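Local coordinates for MB2760 (Mycobacterium tuberculosis, PDB 2BNG), which hydrolyses long or bulky lipophilic epoxides in vitro, such as 9,10-epoxystearic acid and cholesterol 5,6-oxide, to diols as a limonene-1,2-epoxide hydrolase-like enzyme, at the interface of chains A and B. Residues are numbered along the deposited sequence; one frame, centred on the assembly and turned at random. Chains: chain A/B, MB2760.

Contact 1: the interface of chains A and B. Residues chain A 79-81, 88-90; chain B 81, 83, 88.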
# COMPACT_ATOMS: atom_id res chain seq x y z
N ARG A 79 14.73 1.91 -3.66
CA ARG A 79 15.33 2.52 -2.48
C ARG A 79 15.26 1.52 -1.32
O ARG A 79 14.30 0.74 -1.19
CB ARG A 79 14.60 3.79 -2.06
CG ARG A 79 14.69 4.96 -3.02
CD ARG A 79 13.74 6.06 -2.58
NE ARG A 79 13.90 7.25 -3.40
CZ ARG A 79 13.28 7.54 -4.53
NH1 ARG A 79 13.56 8.61 -5.13
NH2 ARG A 79 12.40 6.79 -5.10
N ILE A 80 16.28 1.55 -0.49
CA ILE A 80 16.45 0.62 0.62
C ILE A 80 17.25 1.32 1.72
O ILE A 80 18.38 1.76 1.49
CB ILE A 80 17.16 -0.67 0.16
CG1 ILE A 80 17.24 -1.67 1.31
CG2 ILE A 80 18.54 -0.37 -0.44
CD1 ILE A 80 17.64 -3.07 0.91
N GLY A 81 16.65 1.46 2.90
CA GLY A 81 17.34 2.04 4.06
C GLY A 81 17.20 1.21 5.31
O GLY A 81 16.38 0.30 5.38
N LEU A 88 13.92 -1.14 5.44
CA LEU A 88 12.72 -0.82 4.68
C LEU A 88 13.09 -0.73 3.22
O LEU A 88 14.19 -0.29 2.89
CB LEU A 88 12.08 0.49 5.16
CG LEU A 88 11.61 0.63 6.62
CD1 LEU A 88 12.74 1.10 7.55
CD2 LEU A 88 10.44 1.60 6.72
N THR A 89 12.16 -1.15 2.35
CA THR A 89 12.37 -1.15 0.91
C THR A 89 11.21 -0.51 0.15
O THR A 89 10.07 -0.70 0.53
CB THR A 89 12.53 -2.59 0.35
OG1 THR A 89 11.40 -3.39 0.68
CG2 THR A 89 13.66 -3.26 0.91
N GLU A 90 11.52 0.23 -0.91
CA GLU A 90 10.53 0.66 -1.89
C GLU A 90 10.82 -0.11 -3.18
O GLU A 90 11.92 0.04 -3.76
CB GLU A 90 10.62 2.17 -2.15
CG GLU A 90 9.67 2.67 -3.22
CD GLU A 90 9.94 4.11 -3.70
OE1 GLU A 90 11.11 4.57 -3.72
OE2 GLU A 90 8.96 4.78 -4.09
N GLY B 81 14.01 4.35 8.53
CA GLY B 81 15.41 4.17 8.15
C GLY B 81 15.84 5.05 7.00
O GLY B 81 15.01 5.64 6.32
N ASP B 83 18.76 5.79 3.67
CA ASP B 83 19.84 5.43 2.79
C ASP B 83 20.27 6.67 2.02
O ASP B 83 19.65 7.07 1.02
CB ASP B 83 19.54 4.13 2.00
CG ASP B 83 19.67 4.24 0.51
OD1 ASP B 83 20.83 4.41 0.04
OD2 ASP B 83 18.63 4.05 -0.18
N LEU B 88 12.86 6.21 4.54
CA LEU B 88 11.64 5.43 4.40
C LEU B 88 11.00 5.29 5.76
O LEU B 88 11.71 5.20 6.76
CB LEU B 88 11.92 4.05 3.78
CG LEU B 88 12.56 3.95 2.39
CD1 LEU B 88 14.09 3.98 2.44
CD2 LEU B 88 12.11 2.67 1.68
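The B:Leu88 isobutyl group lies against the faces of two peptide planes of chain A. Its CD2 methyl stands over the A:Thr89-A:Glu90 peptide, 3.6 Å from A:Glu90 N. Its CD1 methyl stands over the A:Ile80-A:Gly81 peptide, 3.6 Å from A:Gly81 N. The A:Arg79 guanidinium meets A:Glu90 OE1 at its edge and in its plane. These residues belong to strands 79-83 and 86-97 of the limonene-1,2-epoxide hydrolase family fold, packed against their symmetry copies across a two-fold axis. B:Leu88 has CG anti to its carbonyl carbon (chi1 -59°), which directs CG to the partner, and chi2 of 87° turns the methyls to the two peptides; 89 Å² of the residue is hidden. At the axis the two leucines meet through their first side-chain carbons, A:Leu88 CB lying 3.8 Å from B:Leu88 CB. A:Leu88 repeats the insertion, with CD1 directed at B:Gly81 N; the absence of a side chain on the glycine may allow this approach. Beside this apolar core, A:Arg79 NH2 donates to the syn lone pair of A:Glu90 OE1 at 2.9 Å (161° at H). This salt bridge within one chain ties the two strands together at their side-chain ends. At the other end, A:Ile80 N and B:Asp83 OD2 make a weak and doubtful hydrogen bond of 3.4 Å, since OD2 also clashes with A:Ile80 O, another acceptor.

Contact 2: the interface of chains A and B. Residues chain A 86, 88, 109, 111, 119, 121, 123; chain B 79, 90.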
# COMPACT_ATOMS: atom_id res chain seq x y z
N ALA A 86 16.17 -2.99 11.57
CA ALA A 86 15.08 -2.84 10.60
C ALA A 86 15.57 -2.35 9.24
O ALA A 86 16.44 -1.49 9.17
CB ALA A 86 14.00 -1.95 11.13
N LEU A 88 13.92 -1.14 5.44
CA LEU A 88 12.72 -0.82 4.68
C LEU A 88 13.09 -0.73 3.22
O LEU A 88 14.19 -0.29 2.89
CB LEU A 88 12.08 0.49 5.16
CG LEU A 88 11.61 0.63 6.62
CD1 LEU A 88 12.74 1.10 7.55
CD2 LEU A 88 10.44 1.60 6.72
N VAL A 109 8.96 -4.18 4.73
CA VAL A 109 9.74 -3.97 5.94
C VAL A 109 10.27 -5.28 6.52
O VAL A 109 9.57 -6.28 6.57
CB VAL A 109 9.07 -2.99 6.99
CG1 VAL A 109 7.96 -2.19 6.39
CG2 VAL A 109 8.65 -3.69 8.27
N GLU A 111 13.02 -7.33 9.41
CA GLU A 111 13.90 -7.30 10.55
C GLU A 111 14.92 -8.39 10.39
O GLU A 111 14.58 -9.53 10.05
CB GLU A 111 13.13 -7.40 11.85
CG GLU A 111 13.20 -6.11 12.61
CD GLU A 111 11.97 -5.83 13.43
OE1 GLU A 111 11.43 -6.76 14.10
OE2 GLU A 111 11.55 -4.65 13.44
N LEU A 119 11.56 -10.92 10.39
CA LEU A 119 10.30 -10.32 9.96
C LEU A 119 10.35 -9.98 8.46
O LEU A 119 11.34 -9.45 7.96
CB LEU A 119 9.97 -9.03 10.76
CG LEU A 119 8.72 -8.25 10.31
CD1 LEU A 119 7.41 -9.02 10.61
CD2 LEU A 119 8.65 -6.87 10.96
N ARG A 121 7.61 -8.16 5.97
CA ARG A 121 6.29 -7.58 5.89
C ARG A 121 6.11 -6.78 4.62
O ARG A 121 6.65 -5.69 4.49
CB ARG A 121 6.01 -6.73 7.12
CG ARG A 121 4.61 -6.15 7.17
CD ARG A 121 4.40 -5.26 8.37
NE ARG A 121 4.41 -6.00 9.62
CZ ARG A 121 4.89 -5.53 10.78
NH1 ARG A 121 5.45 -4.32 10.86
NH2 ARG A 121 4.82 -6.29 11.86
N TYR A 123 3.78 -4.64 2.03
CA TYR A 123 2.64 -3.77 1.87
C TYR A 123 2.45 -3.51 0.39
O TYR A 123 3.42 -3.23 -0.32
CB TYR A 123 2.95 -2.41 2.48
CG TYR A 123 3.05 -2.35 3.97
CD1 TYR A 123 4.24 -2.61 4.62
CD2 TYR A 123 1.95 -1.97 4.73
CE1 TYR A 123 4.34 -2.50 6.01
CE2 TYR A 123 2.03 -1.88 6.11
CZ TYR A 123 3.22 -2.15 6.74
OH TYR A 123 3.28 -2.02 8.10
N ARG B 79 8.64 2.52 12.37
CA ARG B 79 10.01 2.28 11.92
C ARG B 79 10.37 3.34 10.87
O ARG B 79 9.53 3.78 10.07
CB ARG B 79 10.17 0.90 11.29
CG ARG B 79 10.00 -0.29 12.22
CD ARG B 79 9.97 -1.57 11.42
NE ARG B 79 9.95 -2.73 12.29
CZ ARG B 79 8.89 -3.34 12.79
NH1 ARG B 79 9.05 -4.33 13.56
NH2 ARG B 79 7.67 -2.99 12.58
N GLU B 90 7.59 3.39 8.03
CA GLU B 90 6.41 2.55 8.20
C GLU B 90 5.55 3.21 9.28
O GLU B 90 6.00 3.35 10.44
CB GLU B 90 6.80 1.13 8.64
CG GLU B 90 5.61 0.22 8.91
CD GLU B 90 5.96 -1.10 9.62
OE1 GLU B 90 6.92 -1.16 10.44
OE2 GLU B 90 5.24 -2.09 9.38
O HOH W 1 6.30 -4.72 14.31
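B:Arg79 and B:Glu90, both with extended backbones on strands 79-83 and 86-97, send their side chains across strands 86-97, 100-113 and 116-123 of chain A. B:Arg79 grips the A:Glu111 carboxylate side-on, with two nitrogens converging on one oxygen: OE2 of A:Glu111 accepts from B:Arg79 NH1 at 2.5 Å and from B:Arg79 NE at 2.7 Å. The oxygen lies in the guanidinium plane, but both donors reach it from one face of the carboxylate, 32° out of that plane, one on the syn side and one on the anti side. The B:Arg79 chain is extended from CG to NE (chi2 171°), which carries the guanidinium to A:Glu111. A:Leu119 CD2 lies over one face of this guanidinium near the rim, 4.0 Å from B:Arg79 CZ, and likewise over the rim of the A:Arg121 guanidinium. A:Arg121 crosses B:Glu90 at about a right angle, its NH1 donating to the syn lone pair of B:Glu90 OE2 at 2.7 Å. With B:Arg79 on its OE1, B:Glu90 spans two arginines whose terminal nitrogens, A:Arg121 NH1 and B:Arg79 NH2, are 3.1 Å apart; its charge probably offsets their repulsion. Water 1 links the pair, 2.8 Å from B:Arg79 NH2. A:Tyr123 OH sits implausibly near B:Glu90 OE2, so that contact is doubtful. A:Arg121 and A:Tyr123 are the sequence neighbours of A:Asp122, the proton acceptor, on strand 116-123; the patch centre lies about 7 Å from A:Asp122.

Contact 3: the interface of chains A and B. Residues chain A 79, 90, 105, 107; chain B 109, 121, 123.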
# COMPACT_ATOMS: atom_id res chain seq x y z
N ARG A 79 14.73 1.91 -3.66
CA ARG A 79 15.33 2.52 -2.48
C ARG A 79 15.26 1.52 -1.32
O ARG A 79 14.30 0.74 -1.19
CB ARG A 79 14.60 3.79 -2.06
CG ARG A 79 14.69 4.96 -3.02
CD ARG A 79 13.74 6.06 -2.58
NE ARG A 79 13.90 7.25 -3.40
CZ ARG A 79 13.28 7.54 -4.53
NH1 ARG A 79 13.56 8.61 -5.13
NH2 ARG A 79 12.40 6.79 -5.10
N GLU A 90 11.52 0.23 -0.91
CA GLU A 90 10.53 0.66 -1.89
C GLU A 90 10.82 -0.11 -3.18
O GLU A 90 11.92 0.04 -3.76
CB GLU A 90 10.62 2.17 -2.15
CG GLU A 90 9.67 2.67 -3.22
CD GLU A 90 9.94 4.11 -3.70
OE1 GLU A 90 11.11 4.57 -3.72
OE2 GLU A 90 8.96 4.78 -4.09
N TRP A 105 3.53 -2.08 -7.16
CA TRP A 105 4.47 -1.59 -6.16
C TRP A 105 4.37 -2.37 -4.86
O TRP A 105 3.29 -2.84 -4.49
CB TRP A 105 4.32 -0.08 -5.92
CG TRP A 105 3.02 0.41 -5.38
CD1 TRP A 105 2.04 1.05 -6.08
CD2 TRP A 105 2.57 0.39 -4.00
NE1 TRP A 105 0.99 1.41 -5.24
CE2 TRP A 105 1.30 1.03 -3.96
CE3 TRP A 105 3.13 -0.09 -2.79
CZ2 TRP A 105 0.57 1.19 -2.76
CZ3 TRP A 105 2.38 0.06 -1.60
CH2 TRP A 105 1.12 0.70 -1.60
N CYS A 107 6.00 -2.00 -0.74
CA CYS A 107 6.94 -1.52 0.29
C CYS A 107 7.11 -2.64 1.30
O CYS A 107 6.12 -3.11 1.90
CB CYS A 107 6.45 -0.25 0.98
SG CYS A 107 6.37 1.19 -0.07
N VAL B 109 7.94 7.38 1.57
CA VAL B 109 9.33 7.58 1.17
C VAL B 109 9.65 9.05 0.91
O VAL B 109 8.86 9.77 0.30
CB VAL B 109 9.85 6.57 0.06
CG1 VAL B 109 8.94 5.39 -0.09
CG2 VAL B 109 10.13 7.24 -1.27
N ARG B 121 6.51 10.83 -0.71
CA ARG B 121 5.71 9.85 -1.42
C ARG B 121 5.03 8.89 -0.47
O ARG B 121 5.69 8.03 0.11
CB ARG B 121 6.57 9.11 -2.43
CG ARG B 121 5.80 8.12 -3.29
CD ARG B 121 6.71 7.36 -4.23
NE ARG B 121 7.26 8.21 -5.27
CZ ARG B 121 8.49 8.06 -5.79
NH1 ARG B 121 9.33 7.12 -5.35
NH2 ARG B 121 8.88 8.88 -6.75
N TYR B 123 2.45 5.82 0.29
CA TYR B 123 1.83 4.62 -0.20
C TYR B 123 0.84 4.13 0.83
O TYR B 123 1.16 4.09 2.02
CB TYR B 123 2.87 3.51 -0.31
CG TYR B 123 3.90 3.66 -1.38
CD1 TYR B 123 5.07 4.38 -1.15
CD2 TYR B 123 3.74 3.05 -2.61
CE1 TYR B 123 6.05 4.47 -2.14
CE2 TYR B 123 4.70 3.15 -3.60
CZ TYR B 123 5.85 3.86 -3.36
OH TYR B 123 6.80 3.93 -4.35
O HOH W 2 11.99 8.18 -7.50
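A:Trp105 and B:Tyr123 form the tight end of this contact, an edge-to-face ring pair. The phenol turns its CD2 edge to the centre of the indole; the planes are 61° apart and the six-membered ring centroids of the two residues 4.4 Å apart. The nearest carbons are modelled too close, so only the edge-to-face sense of the pair should be relied on. A:Trp105 has CG between the backbone N and the carbonyl carbon (chi1 62°), which, with the turn at chi2, brings the indole face against the phenol. A:Cys107 SG caps one face of B:Tyr123 toward the rim, 3.6 Å from CD1 of that ring. In the looser middle, the B:Val109 methyls rest on the A:Glu90 carboxylate and on A:Arg79, with B:Val109 CG2 4.0 Å from A:Arg79 CD. Beyond it lies the polar, hydrated side, where A:Glu90 OE2 takes its bond from B:Arg121 NH1. Here the guanidinium planes of A:Arg79 and B:Arg121 are turned steeply to each other, unstacked, and water 2 joins their edges. It is 2.9 Å from A:Arg79 NH1, whereas B:Arg121 NH2 reaches the same water at a longer 3.3 Å, though nearly straight (163° at H).

Contact 1 lies at the two-fold axis, where the two Leu88 meet, its C-alpha centre about 9 Å from that of contact 2 and about 8 Å from that of contact 3, which are themselves about 12 Å apart. Contacts 1 and 2 share A:Leu88; contacts 1 and 3 share A:Arg79 and A:Glu90. Contacts 2 and 3 contain the same Arg79-Glu90-Arg121 network with the chains exchanged, so it occurs on both sides of the apolar centre. Their centres lie 7 to 13 Å from A:Asp93 and A:Asp122; if this two-fold interface forms in solution, it could steady the catalytic strands.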